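Local coordinates for macrophage migration inhibitory factor (Oncomelania hupensis, PDB 6LR3), which belongs to the macrophage migration inhibitory factor family of small alpha/beta proteins, which assemble as trimers and are named for an effect on macrophage movement, at residues T5-V10 against C57-V62; N25-A30 against R78-M83. One frame throughout, in Å; residues are numbered along the deposited sequence.

Contact 1 of 2, residues T5-V10 against C57-V62; sequences TVNTNV and CVFATV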
loop_
_atom_site.group_PDB
_atom_site.type_symbol
_atom_site.label_atom_id
_atom_site.label_comp_id
_atom_site.label_asym_id
_atom_site.label_seq_id
_atom_site.Cartn_x
_atom_site.Cartn_y
_atom_site.Cartn_z
ATOM N N THR B 5 -0.550 3.413 8.072
ATOM C CA THR B 5 0.561 2.551 7.615
ATOM C C THR B 5 1.843 3.336 7.789
ATOM O O THR B 5 1.925 4.467 7.306
ATOM C CB THR B 5 0.345 2.095 6.173
ATOM O OG1 THR B 5 -0.955 1.477 6.105
ATOM C CG2 THR B 5 1.439 1.148 5.733
ATOM N N VAL B 6 2.793 2.770 8.507
ATOM C CA VAL B 6 4.093 3.431 8.767
ATOM C C VAL B 6 5.177 2.580 8.113
ATOM O O VAL B 6 5.371 1.447 8.555
ATOM C CB VAL B 6 4.337 3.621 10.262
ATOM C CG1 VAL B 6 5.680 4.240 10.527
ATOM C CG2 VAL B 6 3.243 4.485 10.880
ATOM N N ASN B 7 5.810 3.117 7.075
ATOM C CA ASN B 7 6.946 2.453 6.390
ATOM C C ASN B 7 8.219 3.154 6.866
ATOM O O ASN B 7 8.418 4.325 6.551
ATOM C CB ASN B 7 6.823 2.537 4.874
ATOM C CG ASN B 7 5.509 1.979 4.390
ATOM O OD1 ASN B 7 5.332 0.749 4.363
ATOM N ND2 ASN B 7 4.558 2.856 4.058
ATOM N N THR B 8 9.051 2.471 7.637
ATOM C CA THR B 8 10.286 3.097 8.160
ATOM C C THR B 8 11.436 2.112 8.084
ATOM O O THR B 8 11.227 0.914 8.276
ATOM C CB THR B 8 10.072 3.624 9.584
ATOM O OG1 THR B 8 11.277 4.320 9.945
ATOM C CG2 THR B 8 9.746 2.509 10.580
ATOM N N ASN B 9 12.630 2.645 7.848
ATOM C CA ASN B 9 13.880 1.861 7.910
ATOM C C ASN B 9 14.375 1.791 9.348
ATOM O O ASN B 9 15.318 1.048 9.592
ATOM C CB ASN B 9 14.948 2.370 6.961
ATOM C CG ASN B 9 15.314 3.807 7.186
ATOM O OD1 ASN B 9 14.679 4.498 7.979
ATOM N ND2 ASN B 9 16.370 4.257 6.504
ATOM N N VAL B 10 13.729 2.477 10.292
ATOM C CA VAL B 10 14.104 2.338 11.715
ATOM C C VAL B 10 13.779 0.909 12.143
ATOM O O VAL B 10 12.683 0.395 11.847
ATOM C CB VAL B 10 13.407 3.386 12.585
ATOM C CG1 VAL B 10 13.684 3.146 14.064
ATOM C CG2 VAL B 10 13.817 4.783 12.161
ATOM N N CYS B 57 14.227 7.346 7.936
ATOM C CA CYS B 57 13.147 8.018 7.214
ATOM C C CYS B 57 11.825 7.309 7.497
ATOM O O CYS B 57 11.811 6.187 7.991
ATOM C CB CYS B 57 13.431 8.075 5.712
ATOM S SG CYS B 57 13.347 6.477 4.880
ATOM N N VAL B 58 10.748 7.999 7.191
ATOM C CA VAL B 58 9.361 7.454 7.293
ATOM C C VAL B 58 8.580 7.917 6.082
ATOM O O VAL B 58 8.561 9.112 5.803
ATOM C CB VAL B 58 8.626 7.951 8.553
ATOM C CG1 VAL B 58 7.199 7.425 8.557
ATOM C CG2 VAL B 58 9.371 7.602 9.825
ATOM N N PHE B 59 7.889 6.983 5.453
ATOM C CA PHE B 59 6.745 7.278 4.578
ATOM C C PHE B 59 5.541 6.636 5.229
ATOM O O PHE B 59 5.518 5.412 5.403
ATOM C CB PHE B 59 6.952 6.755 3.158
ATOM C CG PHE B 59 5.717 6.931 2.322
ATOM C CD1 PHE B 59 5.177 8.185 2.153
ATOM C CD2 PHE B 59 5.091 5.854 1.713
ATOM C CE1 PHE B 59 4.022 8.374 1.416
ATOM C CE2 PHE B 59 3.941 6.037 0.963
ATOM C CZ PHE B 59 3.410 7.306 0.813
ATOM N N ALA B 60 4.558 7.448 5.600
ATOM C CA ALA B 60 3.354 6.933 6.267
ATOM C C ALA B 60 2.129 7.289 5.427
ATOM O O ALA B 60 2.183 8.294 4.688
ATOM C CB ALA B 60 3.243 7.472 7.664
ATOM N N THR B 61 1.075 6.505 5.562
ATOM C CA THR B 61 -0.206 6.782 4.900
ATOM C C THR B 61 -1.325 6.726 5.943
ATOM O O THR B 61 -1.285 5.924 6.882
ATOM C CB THR B 61 -0.457 5.872 3.697
ATOM O OG1 THR B 61 -0.619 4.527 4.130
ATOM C CG2 THR B 61 0.660 5.944 2.677
ATOM N N VAL B 62 -2.332 7.547 5.703
ATOM C CA VAL B 62 -3.549 7.626 6.522
ATOM C C VAL B 62 -4.731 7.424 5.597
ATOM O O VAL B 62 -4.971 8.271 4.783
ATOM C CB VAL B 62 -3.640 8.967 7.258
ATOM C CG1 VAL B 62 -4.927 9.056 8.055
ATOM C CG2 VAL B 62 -2.404 9.188 8.136
HETATM O O HOH W 1 -2.726 3.526 5.396
#

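Contact 2 of 2, residues N25-A30 against R78-M83; sequences NMMTKA and RDMEDM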
loop_
_atom_site.group_PDB
_atom_site.type_symbol
_atom_site.label_atom_id
_atom_site.label_comp_id
_atom_site.label_asym_id
_atom_site.label_seq_id
_atom_site.Cartn_x
_atom_site.Cartn_y
_atom_site.Cartn_z
ATOM N N ASN B 25 -4.232 5.730 19.502
ATOM C CA ASN B 25 -4.976 6.658 20.391
ATOM C C ASN B 25 -4.955 8.057 19.775
ATOM O O ASN B 25 -5.995 8.697 19.729
ATOM C CB ASN B 25 -4.393 6.649 21.799
ATOM C CG ASN B 25 -4.756 5.356 22.523
ATOM O OD1 ASN B 25 -5.690 4.677 22.118
ATOM N ND2 ASN B 25 -3.943 4.938 23.479
ATOM N N MET B 26 -3.809 8.501 19.315
ATOM C CA MET B 26 -3.667 9.883 18.832
ATOM C C MET B 26 -4.525 10.057 17.580
ATOM O O MET B 26 -5.236 11.080 17.477
ATOM C CB MET B 26 -2.201 10.219 18.533
ATOM C CG MET B 26 -1.978 11.685 18.278
ATOM S SD MET B 26 -0.306 11.986 17.660
ATOM C CE MET B 26 -0.544 11.465 15.963
ATOM N N MET B 27 -4.508 9.078 16.680
ATOM C CA MET B 27 -5.230 9.232 15.401
ATOM C C MET B 27 -6.712 8.916 15.595
ATOM O O MET B 27 -7.496 9.470 14.832
ATOM C CB MET B 27 -4.605 8.373 14.298
ATOM C CG MET B 27 -3.198 8.852 13.924
ATOM S SD MET B 27 -3.147 10.536 13.366
ATOM C CE MET B 27 -3.931 10.363 11.751
ATOM N N THR B 28 -7.104 8.119 16.586
ATOM C CA THR B 28 -8.538 7.930 16.922
ATOM C C THR B 28 -9.123 9.280 17.315
ATOM O O THR B 28 -10.222 9.646 16.812
ATOM C CB THR B 28 -8.714 6.916 18.053
ATOM O OG1 THR B 28 -8.336 5.660 17.480
ATOM C CG2 THR B 28 -10.128 6.854 18.579
ATOM N N LYS B 29 -8.406 10.004 18.172
ATOM C CA LYS B 29 -8.864 11.343 18.632
ATOM C C LYS B 29 -8.866 12.299 17.446
ATOM O O LYS B 29 -9.858 13.024 17.269
ATOM C CB LYS B 29 -7.969 11.865 19.747
ATOM C CG LYS B 29 -8.128 11.100 21.049
ATOM C CD LYS B 29 -7.355 11.745 22.180
ATOM C CE LYS B 29 -6.508 10.820 23.052
ATOM N NZ LYS B 29 -7.326 9.773 23.706
ATOM N N ALA B 30 -7.786 12.323 16.656
ATOM C CA ALA B 30 -7.650 13.282 15.543
ATOM C C ALA B 30 -8.736 13.047 14.499
ATOM O O ALA B 30 -9.292 14.026 14.014
ATOM C CB ALA B 30 -6.264 13.216 14.955
ATOM N N ARG B 78 1.612 17.228 11.388
ATOM C CA ARG B 78 2.530 17.817 12.395
ATOM C C ARG B 78 2.515 16.923 13.637
ATOM O O ARG B 78 3.601 16.664 14.200
ATOM C CB ARG B 78 2.190 19.288 12.662
ATOM C CG ARG B 78 2.448 20.200 11.469
ATOM C CD ARG B 78 2.411 21.688 11.847
ATOM N NE ARG B 78 3.629 21.848 12.636
ATOM C CZ ARG B 78 4.848 22.194 12.178
ATOM N NH1 ARG B 78 4.991 22.610 10.929
ATOM N NH2 ARG B 78 5.912 22.137 12.984
ATOM N N ASP B 79 1.344 16.467 14.072
ATOM C CA ASP B 79 1.212 15.610 15.274
ATOM C C ASP B 79 1.878 14.266 15.013
ATOM O O ASP B 79 2.567 13.774 15.905
ATOM C CB ASP B 79 -0.247 15.460 15.668
ATOM C CG ASP B 79 -0.808 16.690 16.361
ATOM O OD1 ASP B 79 -0.002 17.573 16.758
ATOM O OD2 ASP B 79 -2.019 16.759 16.465
ATOM N N MET B 80 1.665 13.679 13.836
ATOM C CA MET B 80 2.329 12.397 13.468
ATOM C C MET B 80 3.838 12.617 13.403
ATOM O O MET B 80 4.572 11.797 13.952
ATOM C CB MET B 80 1.788 11.878 12.134
ATOM C CG MET B 80 0.394 11.386 12.265
ATOM S SD MET B 80 -0.355 10.953 10.635
ATOM C CE MET B 80 0.649 9.529 10.227
ATOM N N GLU B 81 4.300 13.672 12.747
ATOM C CA GLU B 81 5.744 13.967 12.681
ATOM C C GLU B 81 6.290 14.021 14.106
ATOM O O GLU B 81 7.332 13.419 14.361
ATOM C CB GLU B 81 6.001 15.290 11.982
ATOM C CG GLU B 81 5.846 15.199 10.481
ATOM C CD GLU B 81 5.924 16.593 9.848
ATOM O OE1 GLU B 81 5.903 17.592 10.620
ATOM O OE2 GLU B 81 6.035 16.651 8.610
ATOM N N ASP B 82 5.604 14.732 14.997
ATOM C CA ASP B 82 6.130 14.892 16.381
ATOM C C ASP B 82 6.296 13.505 17.021
ATOM O O ASP B 82 7.314 13.275 17.719
ATOM C CB ASP B 82 5.226 15.770 17.229
ATOM C CG ASP B 82 5.254 17.237 16.869
ATOM O OD1 ASP B 82 6.042 17.648 16.019
ATOM O OD2 ASP B 82 4.457 17.949 17.455
ATOM N N MET B 83 5.306 12.629 16.841
ATOM C CA MET B 83 5.366 11.276 17.426
ATOM C C MET B 83 6.488 10.485 16.750
ATOM O O MET B 83 7.177 9.749 17.434
ATOM C CB MET B 83 4.017 10.558 17.265
ATOM C CG MET B 83 4.000 9.280 17.992
ATOM S SD MET B 83 2.339 8.603 18.080
ATOM C CE MET B 83 1.496 9.750 19.153
#

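Contact 1 of 2, residues T5-V10 against C57-V62
Asn7 and Phe59 face each other as an antiparallel hydrogen-bonded pair, side chains side by side and pointing the same way, the amide only 17° from the plane of the ring. Phe59 O is gripped twice: by Asn7 N at 2.9 Å and, from the opposite face of the carbonyl plane, by Asn7 ND2 at 3.0 Å, the latter standing well above that plane. Asparagine suits the place because its amide can do both jobs, ND2 serving the facing strand while OD1 accepts from Arg43. Thr5 and Thr61 form the next hydrogen-bonded pair and also point alike; their hydroxyls share water 1, which lies 2.8 Å from Thr5 OG1 and 2.7 Å from Thr61 OG1. Beyond the regular ladder, Thr8 OG1, anti to its own backbone N (chi1 -175°), donates to Cys57 O at 2.8 Å and accepts from Val10 N, closing an ST turn. Asn9 OD1 then takes Cys57 N at 2.9 Å, so side-chain atoms of Thr8 and Asn9 hold Cys57 by its O and its N. On the face opposite Asn7 and Phe59, shared with Thr8, Val6 CG1 meets Val58 CG1 at 4.0 Å. These strands are the central pair of the four-stranded sheet: Val58 and Ala60 pack against Phe84 of helix 70-88, while Phe59 packs on Ile48, on Val96 of strand 95-101 and on Val3 of the second subunit.

Contact 2 of 2, residues N25-A30 against R78-M83
Met26 and Met27 of helix 19-31 meet Met80 and Met83 of helix 70-88 in the antiparallel helix pair of the MIF fold, in which two beta-alpha-beta crossovers place both helices on one face of a four-stranded sheet. The local axes run 172° apart in direction and approach no closer than 11.1 Å, a wide spacing that long, unbranched methionines are well fitted to span; their flexible thioethers can shape themselves to one another. Met26 is the central piece. Its chain runs extended from the helix as far as SD and then bends at the last torsion (chi3 78°), which places CE over the backbone of the facing helix, 3.8 Å from Met80 N and equally far from Met80 CG. SD of Met26 also lies 4.0 Å from Asp79 CB, so this aspartate contributes its methylene to the packing, as befits an acidic residue at the exposed outer edge. Met83 reaches toward Met26 tip to tip, but the 3.2 Å between Met26 SD and Met83 CE is shorter than ordinary van der Waals contact, and the exact placing of that methyl is doubtful. Between Met80 and Met83 in sequence, and without touching helix segment 25-30, Glu81 and Asp82 form salt bridges with Arg92, and Glu81 OE2 also accepts from Gly111 N of the second subunit. Closer to the sheet, Met27 and Met80 are buried, both resting on Val62, an apolar setting that suits their thioethers. Met27 bends at chi2 and again at chi3, and its chain crosses that of Met80 at about a right angle, bringing Met27 SD to 3.8 Å from Met80 CG and Met27 CE to 3.8 Å from Met80 SD.

How the contacts relate
The two contacts, with centres about 14 Å apart, represent the two layers of one alpha/beta fold. Their segments alternate along the chain: strand 3-8 leads to helix 19-31, and strand 58-64 to helix 70-88, so each contact takes one piece from each beta-alpha unit. Contact 1 joins the units through the backbones of the central strands, and contact 2 joins them again through the helices lying on the sheet. Val62 CG2 packs 3.7 Å from Met80 SD, so the apolar side chains of sheet and helices pack directly on one another. Both contacts also lie next to the second subunit, touched by Asn7, Cys57 and Phe59 in contact 1 and by Arg78 and Glu81 in contact 2, in an assembly of three chains.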